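Local coordinates for deoxyhypusine hydroxylase (Homo sapiens, PDB 4D50), which catalyses the iron-dependent hydroxylation of deoxyhypusine to hypusine on translation initiation factor eIF-5A, the second step of hypusine formation, at residues A[29-34]-A[282-287]; A[58-63]-A[90-95]; A[197-202]-A[216-221]. All coordinates share one frame; numbering follows the deposited sequence.

Contact 1 of 3, residues A[29-34]-A[282-287]. With GAI (guanidine), chain F.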
loop_
_atom_site.group_PDB
_atom_site.type_symbol
_atom_site.label_atom_id
_atom_site.label_comp_id
_atom_site.label_asym_id
_atom_site.label_seq_id
_atom_site.Cartn_x
_atom_site.Cartn_y
_atom_site.Cartn_z
ATOM N N ARG A 29 -15.929 6.086 -4.497
ATOM C CA ARG A 29 -15.555 5.948 -3.122
ATOM C C ARG A 29 -14.040 5.991 -2.989
ATOM O O ARG A 29 -13.544 6.528 -2.007
ATOM C CB ARG A 29 -16.128 4.668 -2.580
ATOM C CG ARG A 29 -17.681 4.522 -2.737
ATOM C CD ARG A 29 -18.142 3.154 -2.298
ATOM N NE ARG A 29 -18.118 3.015 -0.863
ATOM C CZ ARG A 29 -18.311 1.919 -0.171
ATOM N NH1 ARG A 29 -18.598 0.769 -0.776
ATOM N NH2 ARG A 29 -18.280 1.932 1.146
ATOM N N PHE A 30 -13.265 5.529 -3.990
ATOM C CA PHE A 30 -11.785 5.710 -3.914
ATOM C C PHE A 30 -11.377 7.127 -3.997
ATOM O O PHE A 30 -10.507 7.608 -3.269
ATOM C CB PHE A 30 -11.051 4.900 -5.010
ATOM C CG PHE A 30 -10.698 3.527 -4.569
ATOM C CD1 PHE A 30 -11.691 2.608 -4.323
ATOM C CD2 PHE A 30 -9.375 3.170 -4.364
ATOM C CE1 PHE A 30 -11.386 1.332 -3.902
ATOM C CE2 PHE A 30 -9.073 1.912 -3.903
ATOM C CZ PHE A 30 -10.081 0.987 -3.682
ATOM N N ARG A 31 -12.046 7.848 -4.875
ATOM C CA ARG A 31 -11.800 9.261 -5.049
ATOM C C ARG A 31 -12.094 9.978 -3.780
ATOM O O ARG A 31 -11.298 10.827 -3.382
ATOM C CB ARG A 31 -12.700 9.863 -6.141
ATOM C CG ARG A 31 -12.153 9.648 -7.499
ATOM C CD ARG A 31 -13.157 10.099 -8.567
ATOM N NE ARG A 31 -12.824 9.407 -9.802
ATOM C CZ ARG A 31 -11.738 9.675 -10.529
ATOM N NH1 ARG A 31 -10.909 10.670 -10.196
ATOM N NH2 ARG A 31 -11.485 8.956 -11.612
ATOM N N ALA A 32 -13.194 9.648 -3.135
ATOM C CA ALA A 32 -13.534 10.282 -1.810
ATOM C C ALA A 32 -12.459 10.000 -0.776
ATOM O O ALA A 32 -12.018 10.857 -0.002
ATOM C CB ALA A 32 -14.873 9.788 -1.339
ATOM N N LEU A 33 -12.084 8.729 -0.692
ATOM C CA LEU A 33 -11.073 8.315 0.249
ATOM C C LEU A 33 -9.760 9.066 0.094
ATOM O O LEU A 33 -9.221 9.540 1.054
ATOM C CB LEU A 33 -10.789 6.799 0.121
ATOM C CG LEU A 33 -9.587 6.264 0.922
ATOM C CD1 LEU A 33 -9.767 6.470 2.443
ATOM C CD2 LEU A 33 -9.349 4.794 0.591
ATOM N N PHE A 34 -9.179 9.139 -1.125
ATOM C CA PHE A 34 -7.954 9.833 -1.307
ATOM C C PHE A 34 -8.078 11.338 -1.133
ATOM O O PHE A 34 -7.148 11.984 -0.669
ATOM C CB PHE A 34 -7.279 9.404 -2.611
ATOM C CG PHE A 34 -6.668 8.043 -2.476
ATOM C CD1 PHE A 34 -5.499 7.846 -1.684
ATOM C CD2 PHE A 34 -7.253 6.962 -3.065
ATOM C CE1 PHE A 34 -4.960 6.589 -1.480
ATOM C CE2 PHE A 34 -6.708 5.690 -2.853
ATOM C CZ PHE A 34 -5.581 5.527 -2.068
ATOM N N LEU A 282 -9.076 0.793 -14.592
ATOM C CA LEU A 282 -9.692 1.149 -15.878
ATOM C C LEU A 282 -10.544 2.388 -15.744
ATOM O O LEU A 282 -10.501 3.230 -16.620
ATOM C CB LEU A 282 -10.469 -0.020 -16.442
ATOM C CG LEU A 282 -9.600 -1.226 -16.870
ATOM C CD1 LEU A 282 -10.409 -2.482 -17.065
ATOM C CD2 LEU A 282 -8.701 -0.964 -18.088
ATOM N N ASP A 283 -11.331 2.504 -14.662
ATOM C CA ASP A 283 -12.151 3.680 -14.427
ATOM C C ASP A 283 -11.329 4.926 -14.295
ATOM O O ASP A 283 -11.745 5.957 -14.777
ATOM C CB ASP A 283 -13.081 3.550 -13.207
ATOM C CG ASP A 283 -14.254 2.577 -13.432
ATOM O OD1 ASP A 283 -14.492 2.069 -14.531
ATOM O OD2 ASP A 283 -14.899 2.228 -12.434
ATOM N N MET A 284 -10.128 4.827 -13.730
ATOM C CA MET A 284 -9.304 6.034 -13.594
ATOM C C MET A 284 -8.784 6.471 -14.949
ATOM O O MET A 284 -8.673 7.652 -15.230
ATOM C CB MET A 284 -8.181 5.833 -12.587
ATOM C CG MET A 284 -8.719 5.508 -11.193
ATOM S SD MET A 284 -9.764 6.762 -10.449
ATOM C CE MET A 284 -10.436 5.957 -8.970
ATOM N N TYR A 285 -8.437 5.500 -15.779
ATOM C CA TYR A 285 -7.976 5.817 -17.137
ATOM C C TYR A 285 -9.090 6.486 -17.928
ATOM O O TYR A 285 -8.846 7.501 -18.602
ATOM C CB TYR A 285 -7.481 4.600 -17.869
ATOM C CG TYR A 285 -7.181 4.903 -19.318
ATOM C CD1 TYR A 285 -6.153 5.734 -19.650
ATOM C CD2 TYR A 285 -8.022 4.443 -20.346
ATOM C CE1 TYR A 285 -5.897 6.063 -20.965
ATOM C CE2 TYR A 285 -7.790 4.781 -21.665
ATOM C CZ TYR A 285 -6.717 5.572 -21.960
ATOM O OH TYR A 285 -6.425 5.905 -23.250
ATOM N N GLU A 286 -10.304 5.924 -17.847
ATOM C CA GLU A 286 -11.456 6.544 -18.469
ATOM C C GLU A 286 -11.683 7.961 -17.935
ATOM O O GLU A 286 -11.997 8.859 -18.706
ATOM C CB GLU A 286 -12.734 5.702 -18.287
ATOM C CG GLU A 286 -12.731 4.352 -19.014
ATOM C CD GLU A 286 -12.381 4.441 -20.489
ATOM O OE1 GLU A 286 -12.983 5.295 -21.134
ATOM O OE2 GLU A 286 -11.490 3.701 -21.002
ATOM N N HIS A 287 -11.493 8.204 -16.645
ATOM C CA HIS A 287 -11.740 9.544 -16.127
ATOM C C HIS A 287 -10.797 10.541 -16.774
ATOM O O HIS A 287 -11.217 11.614 -17.214
ATOM C CB HIS A 287 -11.572 9.605 -14.627
ATOM C CG HIS A 287 -11.510 11.000 -14.079
ATOM N ND1 HIS A 287 -12.523 11.547 -13.314
ATOM C CD2 HIS A 287 -10.552 11.958 -14.182
ATOM C CE1 HIS A 287 -12.189 12.781 -12.961
ATOM N NE2 HIS A 287 -10.997 13.053 -13.472
HETATM C C GAI F . -13.825 0.064 -16.695
HETATM N N1 GAI F . -13.711 1.302 -16.958
HETATM N N2 GAI F . -13.901 -0.770 -17.703
HETATM N N3 GAI F . -13.831 -0.436 -15.459
#

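Contact 2 of 3, residues A[58-63]-A[90-95]. With FE (Fe (III) ion), chain C; FE (Fe (III) ion), chain D; PER (peroxide ion), chain E.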
loop_
_atom_site.group_PDB
_atom_site.type_symbol
_atom_site.label_atom_id
_atom_site.label_comp_id
_atom_site.label_asym_id
_atom_site.label_seq_id
_atom_site.Cartn_x
_atom_site.Cartn_y
_atom_site.Cartn_z
ATOM N N LEU A 58 -10.526 -4.898 -0.694
ATOM C CA LEU A 58 -9.771 -3.862 -1.446
ATOM C C LEU A 58 -10.011 -2.472 -0.835
ATOM O O LEU A 58 -9.057 -1.775 -0.427
ATOM C CB LEU A 58 -10.125 -3.816 -2.925
ATOM C CG LEU A 58 -9.317 -2.768 -3.676
ATOM C CD1 LEU A 58 -7.838 -3.136 -3.739
ATOM C CD2 LEU A 58 -9.791 -2.590 -5.116
ATOM N N LEU A 59 -11.275 -2.108 -0.682
ATOM C CA LEU A 59 -11.534 -0.782 -0.120
ATOM C C LEU A 59 -11.006 -0.705 1.311
ATOM O O LEU A 59 -10.313 0.220 1.665
ATOM C CB LEU A 59 -13.027 -0.438 -0.200
ATOM C CG LEU A 59 -13.345 0.963 0.320
ATOM C CD1 LEU A 59 -12.711 2.109 -0.430
ATOM C CD2 LEU A 59 -14.903 1.099 0.300
ATOM N N LYS A 60 -11.291 -1.715 2.141
ATOM C CA LYS A 60 -10.919 -1.649 3.556
ATOM C C LYS A 60 -9.408 -1.528 3.803
ATOM O O LYS A 60 -8.961 -0.790 4.672
ATOM C CB LYS A 60 -11.439 -2.848 4.309
ATOM C CG LYS A 60 -12.937 -2.838 4.580
ATOM C CD LYS A 60 -13.343 -3.980 5.517
ATOM C CE LYS A 60 -13.270 -5.315 4.834
ATOM N NZ LYS A 60 -13.868 -6.425 5.606
ATOM N N HIS A 61 -8.641 -2.217 3.011
ATOM C CA HIS A 61 -7.190 -2.148 3.132
ATOM C C HIS A 61 -6.653 -0.803 2.648
ATOM O O HIS A 61 -5.682 -0.284 3.235
ATOM C CB HIS A 61 -6.550 -3.382 2.510
ATOM C CG HIS A 61 -5.862 -3.124 1.206
ATOM N ND1 HIS A 61 -6.526 -2.690 0.084
ATOM C CD2 HIS A 61 -4.545 -3.190 0.888
ATOM C CE1 HIS A 61 -5.642 -2.582 -0.913
ATOM N NE2 HIS A 61 -4.427 -2.842 -0.428
ATOM N N GLU A 62 -7.329 -0.161 1.694
ATOM C CA GLU A 62 -6.942 1.219 1.260
ATOM C C GLU A 62 -7.233 2.251 2.412
ATOM O O GLU A 62 -6.511 3.247 2.628
ATOM C CB GLU A 62 -7.692 1.584 0.017
ATOM C CG GLU A 62 -6.935 2.362 -1.043
ATOM C CD GLU A 62 -5.944 1.475 -1.780
ATOM O OE1 GLU A 62 -6.315 0.392 -2.273
ATOM O OE2 GLU A 62 -4.757 1.830 -1.732
ATOM N N LEU A 63 -8.312 1.994 3.113
ATOM C CA LEU A 63 -8.633 2.829 4.272
ATOM C C LEU A 63 -7.472 2.798 5.188
ATOM O O LEU A 63 -7.064 3.826 5.768
ATOM C CB LEU A 63 -9.860 2.360 5.019
ATOM C CG LEU A 63 -11.154 2.140 4.225
ATOM C CD1 LEU A 63 -12.175 1.518 5.130
ATOM C CD2 LEU A 63 -11.652 3.444 3.704
ATOM N N PRO A 90 -6.527 -11.123 5.759
ATOM C CA PRO A 90 -5.078 -10.886 5.969
ATOM C C PRO A 90 -4.539 -9.539 5.385
ATOM O O PRO A 90 -3.731 -8.840 6.006
ATOM C CB PRO A 90 -4.427 -12.066 5.226
ATOM C CG PRO A 90 -5.436 -13.161 5.277
ATOM C CD PRO A 90 -6.778 -12.489 5.233
ATOM N N MET A 91 -4.953 -9.258 4.174
ATOM C CA MET A 91 -4.563 -8.054 3.448
ATOM C C MET A 91 -4.977 -6.794 4.233
ATOM O O MET A 91 -4.258 -5.776 4.239
ATOM C CB MET A 91 -5.238 -8.131 2.079
ATOM C CG MET A 91 -5.431 -6.900 1.262
ATOM S SD MET A 91 -6.254 -7.507 -0.237
ATOM C CE MET A 91 -6.208 -5.995 -1.171
ATOM N N VAL A 92 -6.126 -6.877 4.889
ATOM C CA VAL A 92 -6.638 -5.767 5.614
ATOM C C VAL A 92 -5.840 -5.633 6.943
ATOM O O VAL A 92 -5.441 -4.529 7.340
ATOM C CB VAL A 92 -8.148 -5.906 5.855
ATOM C CG1 VAL A 92 -8.605 -4.841 6.771
ATOM C CG2 VAL A 92 -8.899 -5.745 4.512
ATOM N N ARG A 93 -5.623 -6.756 7.624
ATOM C CA ARG A 93 -4.941 -6.736 8.905
ATOM C C ARG A 93 -3.503 -6.337 8.685
ATOM O O ARG A 93 -2.950 -5.567 9.496
ATOM C CB ARG A 93 -5.060 -8.122 9.644
ATOM C CG ARG A 93 -6.529 -8.503 9.991
ATOM C CD ARG A 93 -6.615 -9.882 10.671
ATOM N NE ARG A 93 -5.794 -9.816 11.877
ATOM C CZ ARG A 93 -4.949 -10.717 12.353
ATOM N NH1 ARG A 93 -4.795 -11.911 11.799
ATOM N NH2 ARG A 93 -4.234 -10.406 13.433
ATOM N N HIS A 94 -2.888 -6.842 7.616
ATOM C CA HIS A 94 -1.500 -6.467 7.280
ATOM C C HIS A 94 -1.442 -4.961 7.117
ATOM O O HIS A 94 -0.551 -4.265 7.734
ATOM C CB HIS A 94 -0.952 -7.183 6.025
ATOM C CG HIS A 94 -0.390 -6.258 5.020
ATOM N ND1 HIS A 94 0.824 -5.618 5.172
ATOM C CD2 HIS A 94 -0.898 -5.849 3.844
ATOM C CE1 HIS A 94 1.009 -4.819 4.138
ATOM N NE2 HIS A 94 -0.015 -4.956 3.314
ATOM N N GLU A 95 -2.373 -4.419 6.357
ATOM C CA GLU A 95 -2.328 -2.998 6.038
ATOM C C GLU A 95 -2.455 -2.136 7.309
ATOM O O GLU A 95 -1.849 -1.077 7.426
ATOM C CB GLU A 95 -3.374 -2.574 4.971
ATOM C CG GLU A 95 -2.938 -1.422 4.127
ATOM C CD GLU A 95 -1.747 -1.732 3.242
ATOM O OE1 GLU A 95 -1.722 -2.774 2.491
ATOM O OE2 GLU A 95 -0.716 -0.992 3.341
HETATM FE FE FE C . -0.440 -3.935 1.370
HETATM FE FE FE D . -2.598 -3.547 -1.692
HETATM O O1 PER E . -2.113 -5.138 0.525
HETATM O O2 PER E . -2.484 -5.579 -0.906
HETATM O O HOH W 1 1.186 -2.537 1.752
HETATM O O HOH W 2 -0.947 -2.624 -0.246
HETATM O O HOH W 3 -2.561 -1.580 -2.582
#

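Contact 3 of 3, residues A[197-202]-A[216-221]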
loop_
_atom_site.group_PDB
_atom_site.type_symbol
_atom_site.label_atom_id
_atom_site.label_comp_id
_atom_site.label_asym_id
_atom_site.label_seq_id
_atom_site.Cartn_x
_atom_site.Cartn_y
_atom_site.Cartn_z
ATOM N N LEU A 197 14.045 -3.972 -13.712
ATOM C CA LEU A 197 14.145 -5.403 -13.886
ATOM C C LEU A 197 14.705 -6.159 -12.722
ATOM O O LEU A 197 14.397 -7.346 -12.537
ATOM C CB LEU A 197 14.942 -5.653 -15.184
ATOM C CG LEU A 197 14.490 -4.948 -16.441
ATOM C CD1 LEU A 197 15.568 -5.183 -17.478
ATOM C CD2 LEU A 197 13.167 -5.540 -16.928
ATOM N N ALA A 198 15.646 -5.560 -11.959
ATOM C CA ALA A 198 16.102 -6.168 -10.759
ATOM C C ALA A 198 14.910 -6.334 -9.732
ATOM O O ALA A 198 14.688 -7.384 -9.198
ATOM C CB ALA A 198 17.218 -5.377 -10.163
ATOM N N LEU A 199 14.123 -5.280 -9.610
ATOM C CA LEU A 199 12.917 -5.298 -8.779
ATOM C C LEU A 199 12.013 -6.458 -9.245
ATOM O O LEU A 199 11.538 -7.274 -8.435
ATOM C CB LEU A 199 12.228 -3.942 -8.819
ATOM C CG LEU A 199 12.842 -2.942 -7.841
ATOM C CD1 LEU A 199 12.344 -1.557 -8.169
ATOM C CD2 LEU A 199 12.522 -3.194 -6.356
ATOM N N ALA A 200 11.844 -6.561 -10.568
ATOM C CA ALA A 200 10.827 -7.465 -11.134
ATOM C C ALA A 200 11.209 -8.911 -10.849
ATOM O O ALA A 200 10.315 -9.729 -10.752
ATOM C CB ALA A 200 10.589 -7.239 -12.598
ATOM N N GLU A 201 12.500 -9.193 -10.721
ATOM C CA GLU A 201 12.972 -10.534 -10.276
ATOM C C GLU A 201 12.414 -10.861 -8.933
ATOM O O GLU A 201 12.211 -12.024 -8.621
ATOM C CB GLU A 201 14.487 -10.652 -10.279
ATOM C CG GLU A 201 15.117 -10.486 -11.653
ATOM C CD GLU A 201 16.659 -10.603 -11.623
ATOM O OE1 GLU A 201 17.171 -11.630 -11.197
ATOM O OE2 GLU A 201 17.333 -9.680 -12.062
ATOM N N GLY A 202 12.137 -9.850 -8.075
ATOM C CA GLY A 202 11.531 -10.188 -6.809
ATOM C C GLY A 202 10.113 -10.729 -6.870
ATOM O O GLY A 202 9.595 -11.251 -5.878
ATOM N N TYR A 216 4.001 -2.987 -5.545
ATOM C CA TYR A 216 3.734 -1.600 -5.187
ATOM C C TYR A 216 4.871 -0.670 -5.665
ATOM O O TYR A 216 4.623 0.358 -6.317
ATOM C CB TYR A 216 3.511 -1.524 -3.654
ATOM C CG TYR A 216 3.460 -0.137 -3.036
ATOM C CD1 TYR A 216 4.628 0.496 -2.550
ATOM C CD2 TYR A 216 2.230 0.545 -2.875
ATOM C CE1 TYR A 216 4.577 1.788 -1.962
ATOM C CE2 TYR A 216 2.193 1.799 -2.276
ATOM C CZ TYR A 216 3.365 2.420 -1.853
ATOM O OH TYR A 216 3.295 3.678 -1.199
ATOM N N VAL A 217 6.128 -1.030 -5.376
ATOM C CA VAL A 217 7.223 -0.155 -5.748
ATOM C C VAL A 217 7.414 -0.082 -7.277
ATOM O O VAL A 217 7.712 1.003 -7.770
ATOM C CB VAL A 217 8.563 -0.481 -5.128
ATOM C CG1 VAL A 217 8.496 -0.500 -3.578
ATOM C CG2 VAL A 217 9.070 -1.789 -5.533
ATOM N N LEU A 218 7.104 -1.155 -7.985
ATOM C CA LEU A 218 7.090 -1.136 -9.456
ATOM C C LEU A 218 6.001 -0.171 -9.957
ATOM O O LEU A 218 6.233 0.573 -10.955
ATOM C CB LEU A 218 6.965 -2.555 -10.042
ATOM C CG LEU A 218 8.235 -3.394 -9.985
ATOM C CD1 LEU A 218 7.931 -4.861 -10.307
ATOM C CD2 LEU A 218 9.383 -2.791 -10.742
ATOM N N GLY A 219 4.841 -0.109 -9.312
ATOM C CA GLY A 219 3.808 0.831 -9.624
ATOM C C GLY A 219 4.198 2.254 -9.304
ATOM O O GLY A 219 3.791 3.233 -9.994
ATOM N N GLN A 220 5.081 2.448 -8.301
ATOM C CA GLN A 220 5.544 3.804 -7.965
ATOM C C GLN A 220 6.576 4.250 -8.943
ATOM O O GLN A 220 6.479 5.416 -9.444
ATOM C CB GLN A 220 6.173 3.812 -6.568
ATOM C CG GLN A 220 5.227 3.671 -5.430
ATOM C CD GLN A 220 5.970 3.957 -4.113
ATOM O OE1 GLN A 220 6.936 3.280 -3.749
ATOM N NE2 GLN A 220 5.544 4.996 -3.463
ATOM N N LEU A 221 7.533 3.365 -9.248
ATOM C CA LEU A 221 8.627 3.628 -10.195
ATOM C C LEU A 221 8.025 3.859 -11.596
ATOM O O LEU A 221 8.451 4.768 -12.325
ATOM C CB LEU A 221 9.559 2.456 -10.294
ATOM C CG LEU A 221 10.768 2.575 -11.212
ATOM C CD1 LEU A 221 11.609 3.848 -10.939
ATOM C CD2 LEU A 221 11.606 1.361 -11.032
#

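Contact 1 of 3, residues A[29-34]-A[282-287]
The guanidinium of R31 lies between two side chains of helix 272-289, with the H287 ring over one face and the M284 thioether over the opposite one. Guanidinium and imidazole are stacked, centres 3.9 Å apart and planes inclined by 23°; H287 ND1 sits toward the rim of the guanidinium, and R31 NH1 toward the rim of the ring. R31 NH2 and H287 ND1 are close, yet the angle is too poor for a hydrogen bond. On the other face R31 and M284 meet tip to tip, NH2 lying 3.0 Å from SD. At the guanidinium edge, near its plane, stands D283 O.

The helices come from near the two ends of this HEAT-repeat chain, their directions 81° apart and their axes 12.3 Å apart at closest approach. Arginine suits so wide a gap because it can span it, its chain extended from CG to NE, and ends in a flat group with two faces to offer. M284 bends at chi2 (-61°), and its flexible thioether also serves F30, whose CB lies 4.1 Å from M284 CE. D283 turns to a bound guanidine: OD1 accepts from N1 of the ligand at 2.7 Å and, weakly, from its N3.

Contact 2 of 3, residues A[58-63]-A[90-95]
H61 and V92 bring their CA atoms to 4.4 Å where segments 58-63 and 90-95 run side by side, axes 8.3 Å apart and only 6° from parallel. This is the stacking of corresponding helices from successive HEAT-like repeats, the first and second of the chain, and here it builds half of the diiron site. V92 suits the close approach: its branched but short side chain lays CG2 against the CB atoms of both K60 and H61.

H61 crosses the gap with an unusual chi1 of 107°, probably a consequence of its two polar ties. Its ND1 donates to the carbonyl oxygen of L58 at 2.7 Å, a nearly straight bond (163°) that lies on a lone pair in the carbonyl plane and close to the ring plane; the same oxygen also accepts from E62 N. This fixes the ring's rotation and aims its NE2 at one iron, 2.3 Å away. In one of its two conformers, M91 stretches out and sets CE over the centre of the H61 ring, 3.5 Å from the centroid, a CH-pi contact that is doubtful as a permanent feature, given the second conformer.

The other iron is held by H94 NE2 at 2.2 Å and E95 OE1 at 2.1 Å. Behind this first shell, T126 hydrogen-bonds H94 ND1. Peroxide bridges the metals, O1 on the iron of H94 and O2 on that of H61, and a water also binds both. H212 completes the protein ligands of the iron held by H94 and E95, H245 and E246 those of the iron held by H61. Across the contact, E95 OE1 lies at the edge of the H61 ring and near its plane, 3.3 Å from CD2.

Contact 3 of 3, residues A[197-202]-A[216-221]
L199 and L218 form the tight centre where segment 197-202, in the third HEAT-like repeat, meets segment 216-221, in the fourth. The helices run antiparallel at 161° with axes 10.2 Å apart, the second helix of one hairpin packing against the first of the next, as in HEAT arrays, where such hairpins stack, and no hydrogen bond crosses between them.

The two leucines slide past each other in opposite directions, so that one methyl of L218, CD2, lands 3.6 Å from L199 CB. Its other methyl, CD1, turns to A200 and comes 4.0 Å from the CA. Alanine suits that position, because a side chain of one carbon lets the leucine branch come right up to the backbone. On the side of the two leucines nearer V217, the valine's CG2 stands between its backbone N and carbonyl carbon (chi1 -57° puts CG1 beside the N), which turns CG2 to L199 CD2 at 3.8 Å, the side chains crossing at about a right angle. M184 of helix 177-190 touches both L199 and V217, closing this part of the core, and L230 of helix 227-235 packs on L218.

An alanine in place of L218 would probably open a gap beside L199 CB and A200 CA and let the L199 side chain shift, since both methyls that fill that space would be gone.

The packing is looser toward L221, which is partly exposed and also meets Y149. Side chains that take no part in the interface have polar partners elsewhere: E201 forms a salt bridge with R167, Q220 hydrogen-bonds R188 and S151, and the Y216 hydroxyl pairs with that of Y65. L221 touches L199 by one methyl, its CD2 lying 4.2 Å from L199 CD1.

Overall arrangement
Contacts 2 and 3 are both buried, and each joins helices of successive HEAT-like repeats, parallel in contact 2 and antiparallel in contact 3. Their chemistry differs with place: contact 2, whose centre lies about 9 Å from the centre of the chain, carries metal ligands and peroxide, whereas contact 3, whose centre lies about 14 Å from it, is wholly apolar. Contact 1 lies at the surface and brings together helices near the two chain ends through a stacked cation and a thioether. It also touches contact 2 directly, F30, L33 and F34 packing on E62 and R29 on L59. Contact 3 touches neither of the others, its nearest atoms being about 7 Å from contact 2.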